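Local coordinates for protein phosphoribosylformylglycinamidine cyclo-ligase (Thermus thermophilus HB8, PDB 5AVM) that probably catalyses the ATP-dependent ring closure of formylglycinamidine ribonucleotide to aminoimidazole ribonucleotide, a step of de novo purine biosynthesis, at residues L257-P271 / F319-V333. Sequence-based numbering, arbitrary orientation.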
# COMPACT_ATOMS: atom_id res chain seq x y z
N LEU B 257 3.51 25.65 -0.54
CA LEU B 257 3.63 27.06 -0.19
C LEU B 257 3.16 27.37 1.23
O LEU B 257 2.10 26.92 1.67
CB LEU B 257 2.83 27.92 -1.18
CG LEU B 257 3.17 27.73 -2.66
CD1 LEU B 257 2.25 28.61 -3.48
CD2 LEU B 257 4.62 28.09 -2.94
N PRO B 258 3.97 28.14 1.97
CA PRO B 258 3.67 28.53 3.35
C PRO B 258 2.52 29.50 3.41
O PRO B 258 2.10 30.05 2.38
CB PRO B 258 4.98 29.16 3.80
CG PRO B 258 5.43 29.83 2.56
CD PRO B 258 5.23 28.76 1.53
N PRO B 259 1.98 29.74 4.61
CA PRO B 259 0.86 30.67 4.79
C PRO B 259 1.23 32.09 4.35
O PRO B 259 2.35 32.54 4.58
CB PRO B 259 0.57 30.57 6.28
CG PRO B 259 0.97 29.17 6.62
CD PRO B 259 2.28 29.04 5.87
N GLY B 260 0.27 32.77 3.72
CA GLY B 260 0.51 34.13 3.27
C GLY B 260 1.25 34.23 1.96
O GLY B 260 1.80 35.29 1.62
N LEU B 261 1.27 33.13 1.21
CA LEU B 261 1.95 33.10 -0.07
C LEU B 261 1.17 32.27 -1.09
O LEU B 261 0.89 31.09 -0.87
CB LEU B 261 3.37 32.56 0.09
CG LEU B 261 4.32 33.44 0.91
CD1 LEU B 261 5.66 32.77 1.08
CD2 LEU B 261 4.49 34.79 0.21
N GLY B 262 0.80 32.92 -2.19
CA GLY B 262 0.07 32.26 -3.25
C GLY B 262 0.95 32.27 -4.47
O GLY B 262 2.03 32.86 -4.45
N ALA B 263 0.51 31.61 -5.55
CA ALA B 263 1.31 31.56 -6.77
C ALA B 263 0.66 32.31 -7.93
O ALA B 263 -0.55 32.50 -7.97
CB ALA B 263 1.55 30.11 -7.17
N GLU B 264 1.50 32.72 -8.88
CA GLU B 264 1.05 33.46 -10.06
C GLU B 264 1.55 32.72 -11.30
O GLU B 264 2.74 32.73 -11.59
CB GLU B 264 1.64 34.86 -10.02
CG GLU B 264 1.12 35.81 -11.07
CD GLU B 264 1.76 37.18 -10.94
OE1 GLU B 264 2.93 37.34 -11.37
OE2 GLU B 264 1.10 38.09 -10.38
N VAL B 265 0.64 32.08 -12.02
CA VAL B 265 1.00 31.31 -13.21
C VAL B 265 0.60 31.99 -14.52
O VAL B 265 -0.58 32.13 -14.81
CB VAL B 265 0.36 29.90 -13.17
CG1 VAL B 265 0.72 29.13 -14.43
CG2 VAL B 265 0.83 29.15 -11.94
N ARG B 266 1.59 32.40 -15.31
CA ARG B 266 1.32 33.05 -16.59
C ARG B 266 0.86 32.01 -17.62
O ARG B 266 1.59 31.08 -17.93
CB ARG B 266 2.57 33.74 -17.13
CG ARG B 266 3.20 34.76 -16.21
CD ARG B 266 4.28 35.53 -16.96
NE ARG B 266 5.25 34.64 -17.60
CZ ARG B 266 6.30 34.11 -16.98
NH1 ARG B 266 6.52 34.38 -15.70
NH2 ARG B 266 7.12 33.30 -17.64
N ARG B 267 -0.36 32.18 -18.14
CA ARG B 267 -0.91 31.25 -19.13
C ARG B 267 -0.06 31.25 -20.39
O ARG B 267 0.34 32.31 -20.88
CB ARG B 267 -2.34 31.64 -19.50
CG ARG B 267 -3.09 32.37 -18.41
CD ARG B 267 -4.41 32.91 -18.94
NE ARG B 267 -5.41 31.87 -19.08
CZ ARG B 267 -6.52 31.81 -18.36
NH1 ARG B 267 -6.76 32.74 -17.44
NH2 ARG B 267 -7.39 30.82 -18.55
N GLY B 268 0.22 30.07 -20.93
CA GLY B 268 1.02 29.98 -22.14
C GLY B 268 2.52 30.05 -21.94
O GLY B 268 3.27 30.19 -22.92
N SER B 269 2.98 29.95 -20.70
CA SER B 269 4.41 30.00 -20.41
C SER B 269 5.02 28.61 -20.47
O SER B 269 6.22 28.44 -20.26
CB SER B 269 4.67 30.63 -19.03
OG SER B 269 3.90 30.01 -18.02
N TRP B 270 4.18 27.62 -20.78
CA TRP B 270 4.63 26.24 -20.88
C TRP B 270 3.80 25.48 -21.91
O TRP B 270 2.64 25.82 -22.17
CB TRP B 270 4.52 25.56 -19.51
CG TRP B 270 3.14 25.09 -19.17
CD1 TRP B 270 2.60 23.86 -19.45
CD2 TRP B 270 2.10 25.84 -18.53
NE1 TRP B 270 1.29 23.81 -19.03
CE2 TRP B 270 0.96 25.02 -18.46
CE3 TRP B 270 2.02 27.15 -18.02
CZ2 TRP B 270 -0.25 25.44 -17.91
CZ3 TRP B 270 0.82 27.57 -17.46
CH2 TRP B 270 -0.30 26.72 -17.41
N PRO B 271 4.39 24.44 -22.52
CA PRO B 271 3.76 23.59 -23.53
C PRO B 271 2.67 22.68 -22.94
O PRO B 271 2.93 21.94 -21.99
CB PRO B 271 4.92 22.77 -24.09
CG PRO B 271 6.11 23.61 -23.80
CD PRO B 271 5.82 24.12 -22.42
N PHE B 319 10.40 25.26 -17.69
CA PHE B 319 9.77 26.50 -18.13
C PHE B 319 9.45 27.42 -16.95
O PHE B 319 8.74 27.02 -16.02
CB PHE B 319 8.47 26.17 -18.86
CG PHE B 319 8.65 25.30 -20.07
CD1 PHE B 319 8.98 25.86 -21.31
CD2 PHE B 319 8.52 23.92 -19.97
CE1 PHE B 319 9.18 25.06 -22.42
CE2 PHE B 319 8.71 23.11 -21.08
CZ PHE B 319 9.04 23.68 -22.31
N LEU B 320 9.97 28.65 -16.98
CA LEU B 320 9.66 29.60 -15.91
C LEU B 320 8.21 29.93 -16.18
O LEU B 320 7.86 30.41 -17.26
CB LEU B 320 10.53 30.86 -16.03
CG LEU B 320 10.25 32.01 -15.04
CD1 LEU B 320 10.38 31.52 -13.61
CD2 LEU B 320 11.22 33.14 -15.29
N VAL B 321 7.34 29.68 -15.21
CA VAL B 321 5.92 29.91 -15.42
C VAL B 321 5.22 30.75 -14.37
O VAL B 321 3.99 30.81 -14.35
CB VAL B 321 5.19 28.56 -15.53
CG1 VAL B 321 5.83 27.71 -16.62
CG2 VAL B 321 5.24 27.84 -14.20
N GLY B 322 5.98 31.40 -13.50
CA GLY B 322 5.33 32.20 -12.48
C GLY B 322 6.20 32.72 -11.36
O GLY B 322 7.42 32.80 -11.47
N ARG B 323 5.54 33.07 -10.26
CA ARG B 323 6.23 33.62 -9.12
C ARG B 323 5.35 33.47 -7.87
O ARG B 323 4.13 33.36 -7.98
CB ARG B 323 6.51 35.10 -9.39
CG ARG B 323 7.56 35.75 -8.53
CD ARG B 323 7.80 37.17 -9.01
NE ARG B 323 8.85 37.86 -8.25
CZ ARG B 323 9.26 39.09 -8.51
NH1 ARG B 323 8.72 39.78 -9.51
NH2 ARG B 323 10.22 39.64 -7.78
N VAL B 324 5.99 33.44 -6.71
CA VAL B 324 5.30 33.31 -5.42
C VAL B 324 4.98 34.71 -4.91
O VAL B 324 5.87 35.44 -4.47
CB VAL B 324 6.18 32.58 -4.39
CG1 VAL B 324 5.48 32.52 -3.03
CG2 VAL B 324 6.50 31.19 -4.89
N VAL B 325 3.71 35.08 -4.96
CA VAL B 325 3.29 36.40 -4.52
C VAL B 325 2.40 36.34 -3.29
O VAL B 325 1.87 35.28 -2.95
CB VAL B 325 2.52 37.13 -5.64
CG1 VAL B 325 3.40 37.24 -6.88
CG2 VAL B 325 1.23 36.38 -5.97
N PRO B 326 2.23 37.48 -2.61
CA PRO B 326 1.40 37.57 -1.41
C PRO B 326 -0.04 37.09 -1.62
O PRO B 326 -0.56 37.11 -2.74
CB PRO B 326 1.47 39.05 -1.05
CG PRO B 326 2.86 39.41 -1.48
CD PRO B 326 2.95 38.75 -2.83
N GLY B 327 -0.66 36.66 -0.53
CA GLY B 327 -2.02 36.16 -0.60
C GLY B 327 -2.00 34.65 -0.42
O GLY B 327 -1.38 34.14 0.51
N GLU B 328 -2.68 33.95 -1.32
CA GLU B 328 -2.72 32.49 -1.27
C GLU B 328 -3.52 31.94 -2.43
O GLU B 328 -4.26 32.66 -3.10
CB GLU B 328 -3.35 32.03 0.04
CG GLU B 328 -4.81 32.38 0.19
CD GLU B 328 -5.43 31.72 1.39
OE1 GLU B 328 -4.97 31.99 2.52
OE2 GLU B 328 -6.39 30.93 1.21
N GLY B 329 -3.38 30.64 -2.65
CA GLY B 329 -4.08 30.00 -3.75
C GLY B 329 -3.28 30.26 -5.01
O GLY B 329 -2.35 31.06 -5.00
N VAL B 330 -3.64 29.59 -6.10
CA VAL B 330 -2.92 29.78 -7.36
C VAL B 330 -3.81 30.42 -8.40
O VAL B 330 -4.72 29.79 -8.94
CB VAL B 330 -2.42 28.45 -7.92
CG1 VAL B 330 -1.54 28.71 -9.13
CG2 VAL B 330 -1.66 27.70 -6.86
N ARG B 331 -3.54 31.69 -8.70
CA ARG B 331 -4.31 32.43 -9.69
C ARG B 331 -3.59 32.32 -11.04
O ARG B 331 -2.37 32.46 -11.11
CB ARG B 331 -4.48 33.91 -9.27
CG ARG B 331 -3.23 34.81 -9.34
CD ARG B 331 -2.23 34.55 -8.20
NE ARG B 331 -2.52 35.30 -6.97
CZ ARG B 331 -2.11 36.54 -6.74
NH1 ARG B 331 -1.40 37.19 -7.65
NH2 ARG B 331 -2.41 37.13 -5.58
N LEU B 332 -4.35 32.05 -12.09
CA LEU B 332 -3.78 31.93 -13.43
C LEU B 332 -3.83 33.28 -14.13
O LEU B 332 -4.91 33.80 -14.43
CB LEU B 332 -4.55 30.88 -14.23
CG LEU B 332 -3.90 30.35 -15.52
CD1 LEU B 332 -2.54 29.74 -15.21
CD2 LEU B 332 -4.81 29.31 -16.16
N VAL B 333 -2.66 33.85 -14.38
CA VAL B 333 -2.54 35.16 -15.03
C VAL B 333 -1.83 35.05 -16.38
O VAL B 333 -1.31 33.97 -16.69
CB VAL B 333 -1.77 36.13 -14.11
CG1 VAL B 333 -1.64 37.49 -14.78
CG2 VAL B 333 -2.49 36.26 -12.78
OXT VAL B 333 -1.81 36.05 -17.13
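E264 reaches R331 through a CG set anti to the backbone N (chi1 -172°) and an extended chain, whereas the R331 chain is folded, its CG between backbone N and carbonyl carbon (chi1 71°) with bends at chi2 and chi3. OE2 of E264 thus lies at the edge of the guanidinium, near its plane, in a long salt bridge, 3.8 Å from NH1 of R331, with the two planar groups 40° apart. V325 CG2 covers one face of that guanidinium, off centre.

Strand 261-265 illustrates how a short strand can be held on both edges by one returning segment. The bend at 327-329 carries the chain from 319-326 across the end of 261-265 into 330-332, inserting 261-265 between them, antiparallel to the first and parallel to the second, its backbone bonds alternating between the two. G262 N gives a bond of 2.7 Å to V325 O, and E264 N one to R323 O; the intervening A263 N turns to G329 O, and beyond E264, V265 N meets R331 O almost straight. At the bend, CA of G262 comes within 3.4 Å of CA of E328, which leaves little room for a side chain.

On the face opposite E264, V330 CG1 wedges between A263 CB and V265 CG2, while L332 CD1 presses tightly on V265 CG1 (3.4 Å). L332 CD2 sits over the centre of one face of the R267 guanidinium. P271 CD lies 3.3 Å from the centroid of the F319 ring, a CH-pi contact over its face.

Within the mixed sheet of the C-terminal domain, 330-332 is an outer strand and 319-326 continues to 176-181. V324 packs on L177 and V303, R267 forms a salt bridge with E287, and L332 and W270 rest against Y291 of helix 287-293.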